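Local coordinates for copper induced nitroreductase D (Lactococcus lactis, PDB 2WQF), which binds FMN and probably acts as a copper-induced nitroreductase, with a part in the defence of the cell against oxidative stress, at residues M192-A195 with D196-V200; D54-D57 with K58-E62; K25-E28 with T29-A33. All coordinates share one frame; numbering follows the deposited sequence.

Contact 1: residues M192-A195 with D196-V200; sequences MDDA and DRFIV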
ATOM      1  N   MET A 192     -14.850   3.223  11.092  1.00 12.39           N
ATOM      2  CA  MET A 192     -16.143   2.734  10.626  1.00 13.55           C
ATOM      3  C   MET A 192     -16.614   1.567  11.468  1.00 13.39           C
ATOM      4  O   MET A 192     -15.843   0.874  12.133  1.00 13.94           O
ATOM      5  CB  MET A 192     -16.007   2.132   9.210  1.00 26.50           C
ATOM      6  CG  MET A 192     -15.841   3.068   8.057  1.00 29.37           C
ATOM      7  SD  MET A 192     -15.664   2.061   6.567  1.00 17.56           S
ATOM      8  CE  MET A 192     -17.312   1.414   6.413  1.00 18.79           C
ATOM      9  N   ASP A 193     -17.912   1.318  11.388  1.00 13.50           N
ATOM     10  CA  ASP A 193     -18.508   0.092  11.886  1.00 13.54           C
ATOM     11  C   ASP A 193     -17.962  -1.077  11.063  1.00 11.68           C
ATOM     12  O   ASP A 193     -18.041  -1.063   9.836  1.00 13.07           O
ATOM     13  CB  ASP A 193     -20.010   0.222  11.730  1.00 16.27           C
ATOM     14  CG  ASP A 193     -20.790  -0.915  12.361  1.00 17.62           C
ATOM     15  OD1 ASP A 193     -20.262  -1.999  12.639  1.00 17.35           O
ATOM     16  OD2 ASP A 193     -21.999  -0.727  12.539  1.00 24.99           O
ATOM     17  N   ASP A 194     -17.434  -2.080  11.749  1.00 12.54           N
ATOM     18  CA  ASP A 194     -16.994  -3.326  11.089  1.00 13.47           C
ATOM     19  C   ASP A 194     -18.063  -3.873  10.116  1.00 12.02           C
ATOM     20  O   ASP A 194     -17.738  -4.391   9.049  1.00 13.58           O
ATOM     21  CB  ASP A 194     -16.736  -4.450  12.106  1.00 14.49           C
ATOM     22  CG  ASP A 194     -15.458  -4.299  12.889  1.00 15.97           C
ATOM     23  OD1 ASP A 194     -14.602  -3.446  12.559  1.00 15.02           O
ATOM     24  OD2 ASP A 194     -15.309  -5.069  13.866  1.00 16.82           O
ATOM     25  N   ALA A 195     -19.340  -3.779  10.493  1.00 14.49           N
ATOM     26  CA  ALA A 195     -20.413  -4.390   9.714  1.00 15.47           C
ATOM     27  C   ALA A 195     -20.525  -3.763   8.338  1.00 13.95           C
ATOM     28  O   ALA A 195     -21.076  -4.371   7.420  1.00 17.39           O
ATOM     29  CB  ALA A 195     -21.761  -4.253  10.464  1.00 19.15           C
ATOM     30  N   ASP A 196     -20.036  -2.529   8.199  1.00 15.51           N
ATOM     31  CA  ASP A 196     -20.109  -1.826   6.919  1.00 15.01           C
ATOM     32  C   ASP A 196     -18.909  -2.084   5.974  1.00 14.65           C
ATOM     33  O   ASP A 196     -18.958  -1.710   4.801  1.00 16.71           O
ATOM     34  CB  ASP A 196     -20.269  -0.317   7.152  1.00 17.34           C
ATOM     35  CG  ASP A 196     -21.581   0.042   7.847  1.00 21.52           C
ATOM     36  OD1 ASP A 196     -22.603  -0.677   7.671  1.00 23.51           O
ATOM     37  OD2 ASP A 196     -21.580   1.065   8.576  1.00 23.99           O
ATOM     38  N   ARG A 197     -17.864  -2.767   6.440  1.00 13.77           N
ATOM     39  CA  ARG A 197     -16.718  -3.011   5.560  1.00 13.67           C
ATOM     40  C   ARG A 197     -16.165  -4.431   5.559  1.00 13.12           C
ATOM     41  O   ARG A 197     -15.319  -4.706   4.744  1.00 15.25           O
ATOM     42  CB  ARG A 197     -15.583  -2.012   5.819  1.00 12.68           C
ATOM     43  CG  ARG A 197     -14.986  -2.032   7.211  1.00 12.22           C
ATOM     44  CD  ARG A 197     -13.699  -1.206   7.215  1.00 12.45           C
ATOM     45  NE  ARG A 197     -13.275  -0.857   8.580  1.00 11.73           N
ATOM     46  CZ  ARG A 197     -12.280  -0.030   8.882  1.00 13.14           C
ATOM     47  NH1 ARG A 197     -11.521   0.452   7.922  1.00 13.36           N
ATOM     48  NH2 ARG A 197     -11.996   0.264  10.151  1.00 13.03           N
ATOM     49  N   PHE A 198     -16.659  -5.306   6.432  1.00 13.68           N
ATOM     50  CA  PHE A 198     -16.236  -6.702   6.464  1.00 14.38           C
ATOM     51  C   PHE A 198     -17.420  -7.634   6.388  1.00 15.28           C
ATOM     52  O   PHE A 198     -18.340  -7.556   7.191  1.00 17.34           O
ATOM     53  CB  PHE A 198     -15.474  -7.037   7.753  1.00 14.28           C
ATOM     54  CG  PHE A 198     -14.301  -6.124   8.054  1.00 12.79           C
ATOM     55  CD1 PHE A 198     -13.192  -6.111   7.263  1.00 16.74           C
ATOM     56  CD2 PHE A 198     -14.309  -5.318   9.175  1.00 13.77           C
ATOM     57  CE1 PHE A 198     -12.129  -5.299   7.561  1.00 16.35           C
ATOM     58  CE2 PHE A 198     -13.239  -4.510   9.479  1.00 13.72           C
ATOM     59  CZ  PHE A 198     -12.151  -4.505   8.673  1.00 15.04           C
ATOM     60  N   ILE A 199     -17.397  -8.530   5.401  1.00 14.59           N
ATOM     61  CA  ILE A 199     -18.395  -9.568   5.280  1.00 14.27           C
ATOM     62  C   ILE A 199     -17.627 -10.890   5.291  1.00 15.04           C
ATOM     63  O   ILE A 199     -16.650 -11.069   4.533  1.00 15.89           O
ATOM     64  CB  ILE A 199     -19.131  -9.485   3.949  1.00 15.98           C
ATOM     65  CG1 ILE A 199     -19.922  -8.179   3.845  1.00 19.04           C
ATOM     66  CG2 ILE A 199     -20.082 -10.682   3.787  1.00 19.38           C
ATOM     67  CD1 ILE A 199     -20.530  -7.967   2.471  1.00 23.05           C
ATOM     68  N   VAL A 200     -18.036 -11.787   6.175  1.00 16.08           N
ATOM     69  CA  VAL A 200     -17.440 -13.105   6.322  1.00 16.45           C
ATOM     70  C   VAL A 200     -18.471 -14.137   5.922  1.00 18.50           C
ATOM     71  O   VAL A 200     -19.601 -14.116   6.401  1.00 22.51           O
ATOM     72  CB  VAL A 200     -16.988 -13.353   7.774  1.00 18.05           C
ATOM     73  CG1 VAL A 200     -16.382 -14.755   7.917  1.00 24.76           C
ATOM     74  CG2 VAL A 200     -15.985 -12.304   8.184  1.00 19.46           C
TER
HETATM   75  O   HOH W   1     -14.324  -1.167  11.221  1.00 14.01           O
HETATM   76  O   HOH W   2     -19.604   2.755   9.416  1.00 20.97           O
HETATM   77  O   HOH W   3     -23.238   1.582  10.613  1.00 38.04           O
HETATM   78  O   HOH W   4     -21.117  -7.109   7.292  1.00 23.33           O
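M192 meets the R197 guanidinium and D194 the F198 ring. Over one face of the guanidinium lies CB of M192, nearer the border than the centre, and a water sits at its edge, in plane, 2.9 Å from R197 NE. The same water donates to M192 O and to D194 OD1, so it joins the arginine to both residues, whereas D194 OD1 and R197 NE themselves stay 4.9 Å apart. The F198 ring has CG of its neighbour R197 over one face, and D194 comes to its edge: CB lies in plane there, and D194 OD1 is 3.5 Å from F198 CE2, with the carboxylate and ring planes 69° apart. The extended first part of the M192 chain lays SD beside R197 CD, and the bend at chi3 (70°) then turns M192 CE to 3.5 Å from D196 CB.

One side-chain bond and three backbone bonds shape the turn: D193 OD1 accepts from A195 N, an Asx turn, and D193 O takes D196 N. D194 O is gripped twice, by F198 N nearly in line with the C=O bond (171°) and by R197 N from above the carbonyl plane. The carboxylates of D193 and D196 come within 4.4 Å of each other (OD2 to OD2), and one water donates to both, which probably eases their repulsion.

The turn leads from the loop after strand 171-182 into strand 198-201. F198, I199 and V200 form a parallel ladder with a strand of the second subunit, carrying the sheet across the dimer interface; M192 and R197 pack on Q44 of that subunit, and F198 on its K31.

Contact 2: residues D54-D57 with K58-E62; sequences DAQD and KLWDE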
ATOM      1  N   ASP A  54      20.435  20.441   5.341  1.00 20.06           N
ATOM      2  CA  ASP A  54      20.309  21.548   4.397  1.00 21.03           C
ATOM      3  C   ASP A  54      19.342  21.237   3.263  1.00 19.19           C
ATOM      4  O   ASP A  54      18.647  22.117   2.796  1.00 19.06           O
ATOM      5  CB  ASP A  54      21.663  21.906   3.782  1.00 26.08           C
ATOM      6  CG  ASP A  54      22.581  22.625   4.739  1.00 41.19           C
ATOM      7  OD1 ASP A  54      22.219  22.812   5.910  1.00 42.07           O
ATOM      8  OD2 ASP A  54      23.682  23.004   4.302  1.00 42.14           O
ATOM      9  N   ALA A  55      19.299  19.976   2.822  1.00 17.94           N
ATOM     10  CA  ALA A  55      18.413  19.590   1.732  1.00 18.08           C
ATOM     11  C   ALA A  55      16.952  19.667   2.174  1.00 16.48           C
ATOM     12  O   ALA A  55      16.069  20.044   1.398  1.00 16.95           O
ATOM     13  CB  ALA A  55      18.768  18.177   1.228  1.00 18.27           C
ATOM     14  N   GLN A  56      16.702  19.316   3.429  1.00 17.89           N
ATOM     15  CA  GLN A  56      15.368  19.408   4.008  1.00 16.59           C
ATOM     16  C   GLN A  56      14.924  20.893   4.047  1.00 14.20           C
ATOM     17  O   GLN A  56      13.811  21.239   3.656  1.00 16.83           O
ATOM     18  CB  GLN A  56      15.402  18.794   5.406  1.00 15.19           C
ATOM     19  CG  GLN A  56      14.284  19.196   6.366  1.00 14.19           C
ATOM     20  CD  GLN A  56      12.920  18.680   5.972  1.00 14.76           C
ATOM     21  OE1 GLN A  56      12.774  17.950   4.985  1.00 15.86           O
ATOM     22  NE2 GLN A  56      11.904  19.054   6.755  1.00 16.00           N
ATOM     23  N   ASP A  57      15.809  21.767   4.506  1.00 17.30           N
ATOM     24  CA  ASP A  57      15.506  23.200   4.513  1.00 20.08           C
ATOM     25  C   ASP A  57      15.243  23.717   3.087  1.00 22.88           C
ATOM     26  O   ASP A  57      14.326  24.496   2.861  1.00 20.68           O
ATOM     27  CB  ASP A  57      16.680  23.982   5.088  1.00 23.01           C
ATOM     28  CG  ASP A  57      16.867  23.780   6.562  1.00 28.26           C
ATOM     29  OD1 ASP A  57      15.924  23.305   7.218  1.00 26.34           O
ATOM     30  OD2 ASP A  57      17.962  24.138   7.061  1.00 33.25           O
ATOM     31  N   LYS A  58      16.060  23.276   2.126  1.00 19.79           N
ATOM     32  CA  LYS A  58      15.958  23.746   0.743  1.00 20.58           C
ATOM     33  C   LYS A  58      14.646  23.329   0.097  1.00 19.15           C
ATOM     34  O   LYS A  58      14.018  24.109  -0.617  1.00 21.68           O
ATOM     35  CB  LYS A  58      17.141  23.232  -0.089  1.00 22.35           C
ATOM     36  CG  LYS A  58      17.126  23.646  -1.543  1.00 28.80           C
ATOM     37  CD  LYS A  58      18.532  23.556  -2.141  1.00 36.63           C
ATOM     38  CE  LYS A  58      18.698  24.459  -3.360  1.00 64.33           C
ATOM     39  NZ  LYS A  58      20.122  24.528  -3.832  1.00 78.63           N
ATOM     40  N   LEU A  59      14.234  22.090   0.319  1.00 18.01           N
ATOM     41  CA  LEU A  59      12.987  21.599  -0.259  1.00 18.65           C
ATOM     42  C   LEU A  59      11.842  22.523   0.124  1.00 19.75           C
ATOM     43  O   LEU A  59      11.083  22.981  -0.734  1.00 18.48           O
ATOM     44  CB  LEU A  59      12.663  20.184   0.218  1.00 17.30           C
ATOM     45  CG  LEU A  59      11.275  19.683  -0.208  1.00 17.23           C
ATOM     46  CD1 LEU A  59      11.185  19.557  -1.720  1.00 18.60           C
ATOM     47  CD2 LEU A  59      10.982  18.360   0.437  1.00 17.23           C
ATOM     48  N   TRP A  60      11.708  22.801   1.406  1.00 17.30           N
ATOM     49  CA  TRP A  60      10.539  23.549   1.871  1.00 17.63           C
ATOM     50  C   TRP A  60      10.638  25.059   1.598  1.00 20.47           C
ATOM     51  O   TRP A  60       9.657  25.690   1.177  1.00 21.94           O
ATOM     52  CB  TRP A  60      10.237  23.206   3.345  1.00 19.46           C
ATOM     53  CG  TRP A  60       9.837  21.761   3.419  1.00 17.60           C
ATOM     54  CD1 TRP A  60      10.631  20.701   3.747  1.00 21.76           C
ATOM     55  CD2 TRP A  60       8.551  21.203   3.071  1.00 18.32           C
ATOM     56  NE1 TRP A  60       9.918  19.534   3.641  1.00 18.25           N
ATOM     57  CE2 TRP A  60       8.650  19.812   3.211  1.00 19.16           C
ATOM     58  CE3 TRP A  60       7.340  21.754   2.630  1.00 19.96           C
ATOM     59  CZ2 TRP A  60       7.583  18.957   2.951  1.00 18.29           C
ATOM     60  CZ3 TRP A  60       6.289  20.913   2.384  1.00 19.61           C
ATOM     61  CH2 TRP A  60       6.411  19.519   2.557  1.00 19.94           C
ATOM     62  N   ASP A  61      11.814  25.640   1.795  1.00 20.60           N
ATOM     63  CA  ASP A  61      11.951  27.081   1.665  1.00 24.81           C
ATOM     64  C   ASP A  61      12.095  27.524   0.225  1.00 25.43           C
ATOM     65  O   ASP A  61      11.568  28.563  -0.164  1.00 28.33           O
ATOM     66  CB  ASP A  61      13.179  27.571   2.422  1.00 30.54           C
ATOM     67  CG  ASP A  61      12.916  27.794   3.894  1.00 34.27           C
ATOM     68  OD1 ASP A  61      11.743  27.882   4.319  1.00 40.56           O
ATOM     69  OD2 ASP A  61      13.912  27.883   4.622  1.00 38.50           O
ATOM     70  N   GLU A  62      12.812  26.730  -0.568  1.00 22.82           N
ATOM     71  CA  GLU A  62      13.230  27.158  -1.888  1.00 23.23           C
ATOM     72  C   GLU A  62      12.440  26.503  -3.001  1.00 21.54           C
ATOM     73  O   GLU A  62      12.460  26.980  -4.138  1.00 25.83           O
ATOM     74  CB  GLU A  62      14.723  26.883  -2.075  1.00 28.49           C
ATOM     75  CG  GLU A  62      15.601  27.629  -1.076  1.00 32.23           C
ATOM     76  CD  GLU A  62      17.065  27.612  -1.458  1.00 32.75           C
ATOM     77  OE1 GLU A  62      17.359  27.699  -2.670  1.00 46.55           O
ATOM     78  OE2 GLU A  62      17.917  27.520  -0.553  1.00 49.38           O
TER
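Q56 and W60 meet one turn apart on helix 53-73 of the nitroreductase fold, and their side-chain conformations decide the contact. Q56 sends CG anti to the backbone N (chi1 160°), and a bend at chi2 turns its amide along the helix toward the next turn, where the indole lies. W60 CG stands beside its own backbone N (chi1 -65°), which turns CD1 to the Q56 carbonyl. The amide crosses at the five-membered end of the ring, its plane 64° from that of the indole, with Q56 OE1 at the ring edge and in plane. Q56 OE1 lies 3.5 Å from W60 NE1, but both atoms have T98 OG1 as their hydrogen-bond partner. With K93 O on Q56 NE2, both ends of the amide are bonded, which fixes its rotation. L59 CD2 stands over one face of the indole, away from its middle, and F92 meets the ring with its plane inclined by about 35°. The W60 side chain is about 5 Å from that of Q151, which binds FMN, and about 9 Å from the flavin mononucleotide, near the site without touching the cofactor.

On the polar side, D57 and D61 also follow one another by a turn, and each carboxylate is held by a different cation: D57 OD1 by R18, D61 OD2 by K93. K58 runs extended beyond CG to a salt bridge with E164, which ties the helix to helix 158-164.

Helical bonds from K58 N and L59 N to D54 O and A55 O are regular, while the bond from W60 N to Q56 O is weak at 3.5 Å; a wider pi-type turn spans 59-62. Q56 O also lies near the indole plane at its edge, 3.2 Å from W60 CD1.

Contact 3: residues K25-E28 with T29-A33; sequences KVIE and TIKEA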
ATOM      1  N   LYS A  25      20.832   4.736  11.316  1.00 13.17           N
ATOM      2  CA  LYS A  25      19.858   3.679  11.583  1.00 15.49           C
ATOM      3  C   LYS A  25      18.546   3.998  10.930  1.00 13.29           C
ATOM      4  O   LYS A  25      17.839   3.110  10.462  1.00 14.63           O
ATOM      5  CB  LYS A  25      19.657   3.489  13.100  1.00 18.28           C
ATOM      6  CG  LYS A  25      18.675   2.400  13.556  1.00 65.15           C
ATOM      7  CD  LYS A  25      18.383   2.561  15.066  1.00 59.13           C
ATOM      8  CE  LYS A  25      19.671   2.890  15.836  1.00 64.96           C
ATOM      9  NZ  LYS A  25      19.458   3.256  17.248  1.00 47.53           N
ATOM     10  N   VAL A  26      18.170   5.265  10.943  1.00 11.99           N
ATOM     11  CA  VAL A  26      16.956   5.679  10.264  1.00 12.74           C
ATOM     12  C   VAL A  26      17.027   5.356   8.764  1.00 12.32           C
ATOM     13  O   VAL A  26      16.097   4.773   8.212  1.00 13.77           O
ATOM     14  CB  VAL A  26      16.686   7.173  10.493  1.00 16.40           C
ATOM     15  CG1 VAL A  26      15.478   7.601   9.657  1.00 19.82           C
ATOM     16  CG2 VAL A  26      16.434   7.416  11.965  1.00 17.57           C
ATOM     17  N   ILE A  27      18.129   5.712   8.123  1.00 12.33           N
ATOM     18  CA  ILE A  27      18.306   5.479   6.694  1.00 14.50           C
ATOM     19  C   ILE A  27      18.264   3.970   6.402  1.00 13.24           C
ATOM     20  O   ILE A  27      17.626   3.541   5.444  1.00 13.98           O
ATOM     21  CB  ILE A  27      19.656   6.042   6.180  1.00 18.08           C
ATOM     22  CG1 ILE A  27      19.720   7.559   6.343  1.00 31.06           C
ATOM     23  CG2 ILE A  27      19.885   5.627   4.734  1.00 18.30           C
ATOM     24  CD1 ILE A  27      18.633   8.241   5.748  1.00 26.33           C
ATOM     25  N   GLU A  28      18.939   3.181   7.242  1.00 12.25           N
ATOM     26  CA  GLU A  28      18.958   1.727   7.094  0.61 12.05           C
ATOM     27  C   GLU A  28      17.553   1.160   7.162  1.00 10.84           C
ATOM     28  O   GLU A  28      17.178   0.263   6.388  1.00 14.52           O
ATOM     29  CB  GLU A  28      19.816   1.094   8.185  0.61 15.96           C
ATOM     30  CG  GLU A  28      21.297   1.323   8.006  0.61 21.47           C
ATOM     31  CD  GLU A  28      22.126   0.791   9.167  0.61 40.54           C
ATOM     32  OE1 GLU A  28      21.567   0.124  10.066  0.61 62.54           O
ATOM     33  OE2 GLU A  28      23.343   1.054   9.178  0.61 53.42           O
ATOM     34  N   THR A  29      16.762   1.672   8.101  1.00 11.49           N
ATOM     35  CA  THR A  29      15.413   1.181   8.297  1.00 11.75           C
ATOM     36  C   THR A  29      14.501   1.543   7.137  1.00 12.96           C
ATOM     37  O   THR A  29      13.653   0.744   6.725  1.00 12.84           O
ATOM     38  CB  THR A  29      14.846   1.706   9.610  1.00 14.89           C
ATOM     39  OG1 THR A  29      15.711   1.290  10.670  1.00 19.44           O
ATOM     40  CG2 THR A  29      13.521   1.109   9.886  1.00 25.02           C
ATOM     41  N   ILE A  30      14.647   2.758   6.624  1.00 12.06           N
ATOM     42  CA  ILE A  30      13.886   3.175   5.460  1.00 12.93           C
ATOM     43  C   ILE A  30      14.153   2.225   4.305  1.00 12.01           C
ATOM     44  O   ILE A  30      13.228   1.767   3.641  1.00 11.92           O
ATOM     45  CB  ILE A  30      14.221   4.642   5.058  1.00 12.98           C
ATOM     46  CG1 ILE A  30      13.719   5.632   6.126  1.00 12.54           C
ATOM     47  CG2 ILE A  30      13.597   4.985   3.724  1.00 13.81           C
ATOM     48  CD1 ILE A  30      14.353   7.021   5.983  1.00 14.45           C
ATOM     49  N   LYS A  31      15.428   1.960   4.029  1.00 12.07           N
ATOM     50  CA  LYS A  31      15.810   1.099   2.924  1.00 13.04           C
ATOM     51  C   LYS A  31      15.235  -0.311   3.128  1.00 11.17           C
ATOM     52  O   LYS A  31      14.711  -0.908   2.191  1.00 13.90           O
ATOM     53  CB  LYS A  31      17.321   1.034   2.774  1.00 13.93           C
ATOM     54  CG  LYS A  31      17.958   2.317   2.254  1.00 14.87           C
ATOM     55  CD  LYS A  31      19.499   2.135   2.232  1.00 19.99           C
ATOM     56  CE  LYS A  31      20.214   3.300   1.651  1.00 22.69           C
ATOM     57  NZ  LYS A  31      21.688   3.155   1.798  1.00 25.05           N
ATOM     58  N   GLU A  32      15.345  -0.856   4.337  1.00 11.34           N
ATOM     59  CA  GLU A  32      14.824  -2.189   4.590  1.00 11.89           C
ATOM     60  C   GLU A  32      13.318  -2.261   4.389  1.00  9.55           C
ATOM     61  O   GLU A  32      12.817  -3.259   3.864  1.00 10.35           O
ATOM     62  CB  GLU A  32      15.189  -2.689   5.983  1.00 12.58           C
ATOM     63  CG  GLU A  32      16.674  -2.994   6.157  1.00 17.98           C
ATOM     64  CD  GLU A  32      16.993  -3.542   7.524  1.00 40.18           C
ATOM     65  OE1 GLU A  32      16.418  -3.047   8.519  1.00 33.16           O
ATOM     66  OE2 GLU A  32      17.812  -4.466   7.611  1.00 57.94           O
ATOM     67  N   ALA A  33      12.591  -1.241   4.840  1.00 10.57           N
ATOM     68  CA  ALA A  33      11.139  -1.253   4.719  1.00 11.27           C
ATOM     69  C   ALA A  33      10.724  -1.301   3.249  1.00 10.28           C
ATOM     70  O   ALA A  33       9.792  -2.014   2.888  1.00 11.00           O
ATOM     71  CB  ALA A  33      10.530  -0.050   5.423  1.00 10.57           C
TER
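K25 opens the contact through its carbonyl, which T29 grips with two donors. T29 OG1 stands 2.8 Å from K25 O and T29 N 3.0 Å from it, and the two reach the oxygen from opposite faces of the carbonyl plane. The chi1 of T29 (-58°) sets the hydroxyl beside its own backbone N, turned back toward the preceding turn. The hydroxyl of this buried residue thereby finds its acceptor within the helix. T29 also packs on A140 of helix 121-143.

V26 comes next. Its CG1 branch touches the end of I30, with V26 CG1 3.9 Å from I30 CD1, and the two side chains are set at a slant to each other. I30 CG1 also lies 3.3 Å from V26 O, the acceptor for I30 N. V26 reaches L141 of helix 121-143, while I30 lies on L48 and I50 of strand 46-52.

I27 touches in two directions. Its CG2 meets the aliphatic part of K31, at 3.9 Å from K31 CE, where the extended lysine chain crosses it at an angle; its CD1 looks more loosely to I30 CD1. The backbone follows the same pairing, K31 N donating to I27 O. I27 also packs on I50, as well as on V200 of the second subunit.

E28 ends the segment. E28 O accepts from E32 N, and the methylene E32 CG lies 3.3 Å from that oxygen.

The whole is a regular alpha-helix with i to i+4 bonds, a threonine hydroxyl folded onto the carbonyl one turn back, and an apolar side against strand 46-52 and helix 121-143, in keeping with the alpha/beta nitroreductase fold and its intertwined dimer.

Overall arrangement
From the N terminus the chain meets contact 3 first, on helix 23-35, then contact 2, on helix 53-73 directly after strand 46-52, and last contact 1, at the turn into strand 198-201. Each lies within one continuous piece of chain, so none closes a long loop; they follow in series, without nesting or crossing. Contacts 2 and 3 are 22 Å apart between centres, whereas contacts 1 and 2 lie on opposite sides of the chain's centre, 43 Å apart. The dimer relates 25-33 to 196-200: helix 23-35 of one subunit meets the exchanged C-terminal strand 198-201 of the other.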